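Local coordinates for 5-carboxyvanillate decarboxylase (Sphingomonas paucimobilis, PDB 4L6D), which probably removes the 5-carboxyl group of 5-carboxyvanillate to leave vanillate, as a manganese-binding decarboxylase of the amidohydrolase fold, at residues P119-A133 against F156-L169. Sequence-based numbering, arbitrary orientation.
Sequences PQDPASAAREIERVA and FFHPVFEAIEASGL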
ATOM      1  N   PRO A 119      -4.981 -14.054  20.446  1.00  7.36           N
ATOM      2  CA  PRO A 119      -6.332 -13.921  19.885  1.00  9.21           C
ATOM      3  C   PRO A 119      -6.886 -15.249  19.373  1.00  8.82           C
ATOM      4  O   PRO A 119      -8.063 -15.281  19.017  1.00  8.52           O
ATOM      5  CB  PRO A 119      -6.138 -12.951  18.700  1.00 10.41           C
ATOM      6  CG  PRO A 119      -4.793 -12.361  18.851  1.00  9.39           C
ATOM      7  CD  PRO A 119      -3.975 -13.362  19.621  1.00  7.67           C
ATOM      8  N   GLN A 120      -6.053 -16.293  19.301  1.00  6.93           N
ATOM      9  CA  GLN A 120      -6.517 -17.659  19.021  1.00  8.39           C
ATOM     10  C   GLN A 120      -7.665 -18.063  19.946  1.00  9.52           C
ATOM     11  O   GLN A 120      -8.497 -18.908  19.596  1.00 10.46           O
ATOM     12  CB  GLN A 120      -5.384 -18.682  19.232  1.00 10.53           C
ATOM     13  CG  GLN A 120      -4.131 -18.535  18.372  1.00 13.78           C
ATOM     14  CD  GLN A 120      -3.051 -17.732  19.065  1.00  9.76           C
ATOM     15  OE1 GLN A 120      -3.269 -16.586  19.444  1.00  8.44           O
ATOM     16  NE2 GLN A 120      -1.869 -18.328  19.228  1.00  9.73           N
ATOM     17  N   ASP A 121      -7.665 -17.501  21.153  1.00  9.35           N
ATOM     18  CA  ASP A 121      -8.690 -17.773  22.159  1.00  8.09           C
ATOM     19  C   ASP A 121      -9.188 -16.422  22.651  1.00  8.09           C
ATOM     20  O   ASP A 121      -8.665 -15.885  23.614  1.00  9.71           O
ATOM     21  CB  ASP A 121      -8.086 -18.572  23.318  1.00 10.44           C
ATOM     22  CG  ASP A 121      -9.085 -18.888  24.423  1.00  9.70           C
ATOM     23  OD1 ASP A 121     -10.209 -18.341  24.453  1.00 11.90           O
ATOM     24  OD2 ASP A 121      -8.737 -19.700  25.304  1.00 12.31           O
ATOM     25  N   PRO A 122     -10.209 -15.869  21.988  1.00  7.66           N
ATOM     26  CA  PRO A 122     -10.656 -14.509  22.301  1.00  9.32           C
ATOM     27  C   PRO A 122     -11.131 -14.326  23.740  1.00  8.51           C
ATOM     28  O   PRO A 122     -10.838 -13.283  24.334  1.00  8.48           O
ATOM     29  CB  PRO A 122     -11.815 -14.298  21.328  1.00  9.72           C
ATOM     30  CG  PRO A 122     -11.409 -15.107  20.133  1.00 12.11           C
ATOM     31  CD  PRO A 122     -10.816 -16.368  20.741  1.00 10.66           C
ATOM     32  N   ALA A 123     -11.832 -15.306  24.292  1.00  9.75           N
ATOM     33  CA  ALA A 123     -12.341 -15.169  25.650  1.00  8.40           C
ATOM     34  C   ALA A 123     -11.207 -15.139  26.680  1.00 10.15           C
ATOM     35  O   ALA A 123     -11.238 -14.333  27.618  1.00 10.26           O
ATOM     36  CB  ALA A 123     -13.357 -16.265  25.973  1.00  9.64           C
ATOM     37  N   SER A 124     -10.201 -15.994  26.507  1.00  9.30           N
ATOM     38  CA  SER A 124      -9.043 -15.966  27.405  1.00  8.92           C
ATOM     39  C   SER A 124      -8.215 -14.705  27.194  1.00  8.27           C
ATOM     40  O   SER A 124      -7.674 -14.146  28.150  1.00  9.70           O
ATOM     41  CB  SER A 124      -8.151 -17.207  27.242  1.00 10.46           C
ATOM     42  OG  SER A 124      -8.810 -18.390  27.666  1.00 11.81           O
ATOM     43  N   ALA A 125      -8.114 -14.258  25.946  1.00  7.51           N
ATOM     44  CA  ALA A 125      -7.386 -13.033  25.643  1.00  8.41           C
ATOM     45  C   ALA A 125      -8.033 -11.850  26.342  1.00  7.40           C
ATOM     46  O   ALA A 125      -7.332 -10.973  26.854  1.00  7.39           O
ATOM     47  CB  ALA A 125      -7.313 -12.795  24.124  1.00  7.72           C
ATOM     48  N   ALA A 126      -9.365 -11.824  26.363  1.00  8.00           N
ATOM     49  CA  ALA A 126     -10.092 -10.737  27.024  1.00  7.83           C
ATOM     50  C   ALA A 126      -9.760 -10.625  28.515  1.00  8.67           C
ATOM     51  O   ALA A 126      -9.571  -9.517  29.027  1.00  9.56           O
ATOM     52  CB  ALA A 126     -11.590 -10.880  26.806  1.00  7.54           C
ATOM     53  N   ARG A 127      -9.680 -11.763  29.206  1.00  8.15           N
ATOM     54  CA  ARG A 127      -9.238 -11.785  30.600  1.00  8.92           C
ATOM     55  C   ARG A 127      -7.815 -11.247  30.748  1.00  9.68           C
ATOM     56  O   ARG A 127      -7.523 -10.475  31.661  1.00  9.18           O
ATOM     57  CB  ARG A 127      -9.268 -13.209  31.160  1.00 10.40           C
ATOM     58  CG  ARG A 127     -10.628 -13.871  31.135  1.00 15.06           C
ATOM     59  CD  ARG A 127     -11.664 -13.041  31.851  1.00 18.80           C
ATOM     60  NE  ARG A 127     -11.302 -12.788  33.240  1.00 17.82           N
ATOM     61  CZ  ARG A 127     -11.818 -11.802  33.963  1.00 25.85           C
ATOM     62  NH1 ARG A 127     -11.446 -11.626  35.224  1.00 23.95           N
ATOM     63  NH2 ARG A 127     -12.703 -10.981  33.411  1.00 27.38           N
ATOM     64  N   GLU A 128      -6.917 -11.673  29.864  1.00  7.58           N
ATOM     65  CA  GLU A 128      -5.529 -11.238  29.957  1.00  9.26           C
ATOM     66  C   GLU A 128      -5.382  -9.743  29.696  1.00  8.96           C
ATOM     67  O   GLU A 128      -4.605  -9.060  30.368  1.00  7.59           O
ATOM     68  CB  GLU A 128      -4.635 -12.057  29.018  1.00 10.78           C
ATOM     69  CG  GLU A 128      -3.134 -11.725  29.086  1.00  8.69           C
ATOM     70  CD  GLU A 128      -2.498 -11.949  30.454  1.00  8.22           C
ATOM     71  OE1 GLU A 128      -3.122 -12.567  31.345  1.00  9.25           O
ATOM     72  OE2 GLU A 128      -1.354 -11.489  30.637  1.00  9.83           O
ATOM     73  N   ILE A 129      -6.139  -9.234  28.730  1.00  6.80           N
ATOM     74  CA  ILE A 129      -6.135  -7.802  28.435  1.00  6.51           C
ATOM     75  C   ILE A 129      -6.532  -7.010  29.681  1.00  7.11           C
ATOM     76  O   ILE A 129      -5.873  -6.026  30.022  1.00  9.22           O
ATOM     77  CB  ILE A 129      -7.037  -7.497  27.226  1.00  6.75           C
ATOM     78  CG1 ILE A 129      -6.341  -7.989  25.960  1.00  7.06           C
ATOM     79  CG2 ILE A 129      -7.360  -6.001  27.127  1.00  8.03           C
ATOM     80  CD1 ILE A 129      -7.260  -8.214  24.781  1.00  9.03           C
ATOM     81  N   GLU A 130      -7.573  -7.458  30.377  1.00  8.61           N
ATOM     82  CA  GLU A 130      -7.982  -6.800  31.610  1.00  9.42           C
ATOM     83  C   GLU A 130      -6.868  -6.856  32.652  1.00 10.93           C
ATOM     84  O   GLU A 130      -6.607  -5.865  33.332  1.00  9.23           O
ATOM     85  CB  GLU A 130      -9.265  -7.420  32.165  1.00  9.99           C
ATOM     86  CG  GLU A 130      -9.662  -6.864  33.527  1.00 15.08           C
ATOM     87  CD  GLU A 130     -11.001  -7.377  34.009  1.00 21.81           C
ATOM     88  OE1 GLU A 130     -11.334  -7.121  35.181  1.00 23.80           O
ATOM     89  OE2 GLU A 130     -11.721  -8.028  33.221  1.00 24.52           O
ATOM     90  N   ARG A 131      -6.197  -8.001  32.766  1.00  9.05           N
ATOM     91  CA  ARG A 131      -5.105  -8.134  33.732  1.00 10.09           C
ATOM     92  C   ARG A 131      -3.936  -7.200  33.393  1.00  8.50           C
ATOM     93  O   ARG A 131      -3.347  -6.587  34.288  1.00  8.93           O
ATOM     94  CB  ARG A 131      -4.632  -9.596  33.822  1.00  8.15           C
ATOM     95  CG  ARG A 131      -3.668  -9.872  34.969  1.00  8.68           C
ATOM     96  CD  ARG A 131      -3.199 -11.330  34.996  1.00 10.16           C
ATOM     97  NE  ARG A 131      -2.217 -11.598  33.951  1.00  9.90           N
ATOM     98  CZ  ARG A 131      -0.901 -11.591  34.137  1.00  8.74           C
ATOM     99  NH1 ARG A 131      -0.094 -11.842  33.116  1.00  8.75           N
ATOM    100  NH2 ARG A 131      -0.387 -11.350  35.338  1.00 10.40           N
ATOM    101  N   VAL A 132      -3.609  -7.101  32.108  1.00  7.03           N
ATOM    102  CA  VAL A 132      -2.550  -6.208  31.643  1.00  6.71           C
ATOM    103  C   VAL A 132      -2.844  -4.764  32.048  1.00  7.44           C
ATOM    104  O   VAL A 132      -1.963  -4.054  32.542  1.00  8.40           O
ATOM    105  CB  VAL A 132      -2.378  -6.327  30.102  1.00  6.87           C
ATOM    106  CG1 VAL A 132      -1.560  -5.178  29.540  1.00  7.73           C
ATOM    107  CG2 VAL A 132      -1.748  -7.674  29.745  1.00  6.61           C
ATOM    108  N   ALA A 133      -4.097  -4.356  31.871  1.00  8.33           N
ATOM    109  CA  ALA A 133      -4.514  -2.990  32.153  1.00  9.54           C
ATOM    110  C   ALA A 133      -4.576  -2.683  33.644  1.00 11.09           C
ATOM    111  O   ALA A 133      -4.059  -1.655  34.081  1.00 13.88           O
ATOM    112  CB  ALA A 133      -5.867  -2.705  31.494  1.00 11.27           C
ATOM    113  N   PHE A 156     -15.247 -13.131  15.086  1.00  8.32           N
ATOM    114  CA  PHE A 156     -14.569 -14.024  16.018  1.00  8.96           C
ATOM    115  C   PHE A 156     -13.767 -13.254  17.067  1.00  7.91           C
ATOM    116  O   PHE A 156     -13.671 -13.679  18.225  1.00  8.95           O
ATOM    117  CB  PHE A 156     -13.658 -14.977  15.245  1.00 10.22           C
ATOM    118  CG  PHE A 156     -12.899 -15.947  16.109  1.00  8.21           C
ATOM    119  CD1 PHE A 156     -13.543 -17.013  16.721  1.00 12.65           C
ATOM    120  CD2 PHE A 156     -11.534 -15.812  16.271  1.00  9.20           C
ATOM    121  CE1 PHE A 156     -12.832 -17.914  17.510  1.00 12.24           C
ATOM    122  CE2 PHE A 156     -10.822 -16.711  17.053  1.00 10.90           C
ATOM    123  CZ  PHE A 156     -11.470 -17.761  17.660  1.00  9.76           C
ATOM    124  N   PHE A 157     -13.215 -12.112  16.669  1.00  7.86           N
ATOM    125  CA  PHE A 157     -12.357 -11.341  17.557  1.00  7.52           C
ATOM    126  C   PHE A 157     -13.103 -10.242  18.311  1.00  7.55           C
ATOM    127  O   PHE A 157     -12.475  -9.476  19.045  1.00  7.43           O
ATOM    128  CB  PHE A 157     -11.181 -10.720  16.791  1.00  6.47           C
ATOM    129  CG  PHE A 157     -10.331 -11.724  16.054  1.00  7.03           C
ATOM    130  CD1 PHE A 157      -9.532 -12.625  16.745  1.00  8.80           C
ATOM    131  CD2 PHE A 157     -10.320 -11.749  14.663  1.00  8.74           C
ATOM    132  CE1 PHE A 157      -8.735 -13.544  16.066  1.00 10.51           C
ATOM    133  CE2 PHE A 157      -9.523 -12.661  13.969  1.00  8.22           C
ATOM    134  CZ  PHE A 157      -8.729 -13.560  14.672  1.00  9.15           C
ATOM    135  N   HIS A 158     -14.422 -10.157  18.153  1.00  8.06           N
ATOM    136  CA  HIS A 158     -15.170  -9.128  18.881  1.00  7.92           C
ATOM    137  C   HIS A 158     -14.891  -9.116  20.391  1.00  8.50           C
ATOM    138  O   HIS A 158     -14.702  -8.046  20.952  1.00  8.37           O
ATOM    139  CB  HIS A 158     -16.674  -9.192  18.596  1.00  9.09           C
ATOM    140  CG  HIS A 158     -17.050  -8.642  17.257  1.00 10.70           C
ATOM    141  ND1 HIS A 158     -18.338  -8.693  16.765  1.00 15.02           N
ATOM    142  CD2 HIS A 158     -16.308  -8.026  16.306  1.00 12.55           C
ATOM    143  CE1 HIS A 158     -18.369  -8.135  15.568  1.00 12.22           C
ATOM    144  NE2 HIS A 158     -17.153  -7.722  15.266  1.00 10.82           N
ATOM    145  N   PRO A 159     -14.827 -10.294  21.050  1.00  7.72           N
ATOM    146  CA  PRO A 159     -14.534 -10.230  22.492  1.00  8.56           C
ATOM    147  C   PRO A 159     -13.180  -9.603  22.825  1.00  8.79           C
ATOM    148  O   PRO A 159     -13.033  -9.005  23.888  1.00  9.21           O
ATOM    149  CB  PRO A 159     -14.558 -11.704  22.917  1.00 10.06           C
ATOM    150  CG  PRO A 159     -15.493 -12.342  21.947  1.00 10.08           C
ATOM    151  CD  PRO A 159     -15.208 -11.660  20.636  1.00  7.54           C
ATOM    152  N   VAL A 160     -12.203  -9.737  21.936  1.00  6.68           N
ATOM    153  CA  VAL A 160     -10.918  -9.081  22.138  1.00  6.35           C
ATOM    154  C   VAL A 160     -11.073  -7.566  22.117  1.00  8.00           C
ATOM    155  O   VAL A 160     -10.625  -6.864  23.028  1.00  6.63           O
ATOM    156  CB  VAL A 160      -9.919  -9.502  21.043  1.00  8.81           C
ATOM    157  CG1 VAL A 160      -8.691  -8.601  21.026  1.00  8.99           C
ATOM    158  CG2 VAL A 160      -9.546 -10.968  21.230  1.00  9.99           C
ATOM    159  N   PHE A 161     -11.730  -7.062  21.077  1.00  6.05           N
ATOM    160  CA  PHE A 161     -11.853  -5.614  20.914  1.00  7.16           C
ATOM    161  C   PHE A 161     -12.779  -4.986  21.945  1.00  7.35           C
ATOM    162  O   PHE A 161     -12.557  -3.858  22.356  1.00  7.97           O
ATOM    163  CB  PHE A 161     -12.205  -5.250  19.467  1.00  7.49           C
ATOM    164  CG  PHE A 161     -11.078  -5.521  18.543  1.00  7.08           C
ATOM    165  CD1 PHE A 161      -9.989  -4.674  18.513  1.00  8.14           C
ATOM    166  CD2 PHE A 161     -11.045  -6.691  17.804  1.00  8.15           C
ATOM    167  CE1 PHE A 161      -8.903  -4.950  17.701  1.00  7.62           C
ATOM    168  CE2 PHE A 161      -9.961  -6.983  17.000  1.00  7.23           C
ATOM    169  CZ  PHE A 161      -8.888  -6.117  16.950  1.00  8.22           C
ATOM    170  N   GLU A 162     -13.786  -5.728  22.384  1.00  6.46           N
ATOM    171  CA  GLU A 162     -14.617  -5.280  23.497  1.00  8.10           C
ATOM    172  C   GLU A 162     -13.756  -5.037  24.737  1.00  9.15           C
ATOM    173  O   GLU A 162     -13.857  -3.993  25.376  1.00  9.64           O
ATOM    174  CB  GLU A 162     -15.702  -6.313  23.792  1.00  9.19           C
ATOM    175  CG  GLU A 162     -16.636  -5.916  24.917  1.00 12.53           C
ATOM    176  CD  GLU A 162     -17.629  -7.008  25.222  1.00 23.56           C
ATOM    177  OE1 GLU A 162     -17.202  -8.177  25.339  1.00 24.71           O
ATOM    178  OE2 GLU A 162     -18.835  -6.705  25.333  1.00 32.31           O
ATOM    179  N   ALA A 163     -12.876  -5.987  25.044  1.00  7.29           N
ATOM    180  CA  ALA A 163     -12.019  -5.858  26.216  1.00  7.04           C
ATOM    181  C   ALA A 163     -10.984  -4.753  26.042  1.00  6.58           C
ATOM    182  O   ALA A 163     -10.694  -4.031  26.995  1.00  8.85           O
ATOM    183  CB  ALA A 163     -11.341  -7.196  26.540  1.00  8.36           C
ATOM    184  N   ILE A 164     -10.423  -4.615  24.837  1.00  6.05           N
ATOM    185  CA  ILE A 164      -9.450  -3.559  24.589  1.00  5.76           C
ATOM    186  C   ILE A 164     -10.116  -2.200  24.768  1.00  6.54           C
ATOM    187  O   ILE A 164      -9.604  -1.339  25.497  1.00  6.30           O
ATOM    188  CB  ILE A 164      -8.800  -3.675  23.200  1.00  5.43           C
ATOM    189  CG1 ILE A 164      -7.961  -4.954  23.115  1.00  6.26           C
ATOM    190  CG2 ILE A 164      -7.941  -2.436  22.919  1.00  6.61           C
ATOM    191  CD1 ILE A 164      -7.294  -5.149  21.764  1.00  6.39           C
ATOM    192  N   GLU A 165     -11.271  -2.007  24.129  1.00  6.24           N
ATOM    193  CA  GLU A 165     -11.998  -0.754  24.299  1.00  6.05           C
ATOM    194  C   GLU A 165     -12.257  -0.428  25.767  1.00  7.34           C
ATOM    195  O   GLU A 165     -12.006   0.693  26.211  1.00  9.20           O
ATOM    196  CB  GLU A 165     -13.321  -0.769  23.543  1.00  8.44           C
ATOM    197  CG  GLU A 165     -13.958   0.597  23.516  1.00  8.25           C
ATOM    198  CD  GLU A 165     -15.364   0.585  22.972  1.00  8.30           C
ATOM    199  OE1 GLU A 165     -16.085  -0.410  23.186  1.00  9.20           O
ATOM    200  OE2 GLU A 165     -15.744   1.589  22.336  1.00  8.54           O
ATOM    201  N   ALA A 166     -12.747  -1.407  26.519  1.00  6.54           N
ATOM    202  CA  ALA A 166     -13.097  -1.181  27.915  1.00  6.89           C
ATOM    203  C   ALA A 166     -11.865  -0.875  28.768  1.00  7.77           C
ATOM    204  O   ALA A 166     -11.959  -0.156  29.766  1.00 11.48           O
ATOM    205  CB  ALA A 166     -13.837  -2.392  28.470  1.00  9.61           C
ATOM    206  N   SER A 167     -10.716  -1.429  28.384  1.00  7.76           N
ATOM    207  CA  SER A 167      -9.494  -1.252  29.167  1.00 10.22           C
ATOM    208  C   SER A 167      -8.930   0.151  29.057  1.00  9.42           C
ATOM    209  O   SER A 167      -8.210   0.601  29.943  1.00  9.76           O
ATOM    210  CB  SER A 167      -8.412  -2.244  28.730  1.00  7.95           C
ATOM    211  OG  SER A 167      -7.861  -1.873  27.469  1.00  7.93           O
ATOM    212  N   GLY A 168      -9.213   0.824  27.944  1.00  7.55           N
ATOM    213  CA  GLY A 168      -8.631   2.126  27.670  1.00  7.51           C
ATOM    214  C   GLY A 168      -7.219   2.064  27.092  1.00  7.35           C
ATOM    215  O   GLY A 168      -6.627   3.103  26.784  1.00  9.60           O
ATOM    216  N   LEU A 169      -6.677   0.862  26.938  1.00  6.84           N
ATOM    217  CA  LEU A 169      -5.336   0.692  26.358  1.00  5.33           C
ATOM    218  C   LEU A 169      -5.341   0.826  24.843  1.00  6.31           C
ATOM    219  O   LEU A 169      -6.192   0.247  24.154  1.00  8.15           O
ATOM    220  CB  LEU A 169      -4.760  -0.681  26.721  1.00  5.48           C
ATOM    221  CG  LEU A 169      -4.518  -0.945  28.212  1.00  8.14           C
ATOM    222  CD1 LEU A 169      -3.932  -2.326  28.391  1.00 11.76           C
ATOM    223  CD2 LEU A 169      -3.595   0.117  28.809  1.00 11.45           C
TER
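P119 puts its CB 3.7 Å from CE1 of F157, whose ring edge also faces the P119 carbonyl oxygen. This is where two neighbouring helices on the outside of the amidohydrolase TIM barrel, 122-134 and 158-167, begin their shared run; strand 140-144 lies between them in sequence, and the axes of the two segments are 8.0 Å apart, 11° from parallel. D121 is the N-cap of the first helix, its OD1 accepting from S124 N. Next comes P122, which lays CG over one face of the F156 ring, 3.8 Å from the centroid, a CH-pi contact offset toward the rim. With CG anti to its backbone N (chi1 180°), F156 extends its ring to the proline. P122 CA and CB lean on V160 CG2. One turn on, the CA atoms of A126 and V160 come within 5.2 Å, and A126 CB meets A163 CB at 3.7 Å and lies near P159 O. I129 is then the knob in a hole made by V160, A163, I164 and S167; its CD1 reaches I164 CG1 at 3.7 Å while CG2 rests against A163. L141 of the intervening strand touches both isoleucines from the barrel side. V132 and A133 finish the run against L169, and A133 CB also packs on S167 CB. S167 OG lies between its backbone N and carbonyl carbon (chi1 73°), turned back to bond I164 O at 2.7 Å and to accept from L169 N in an ST turn. A valine in its place would probably leave L169 N without its side-chain acceptor and I164 O without its hydroxyl partner. Beside that turn, L169 CD1 sits 3.7 Å from A133 CB.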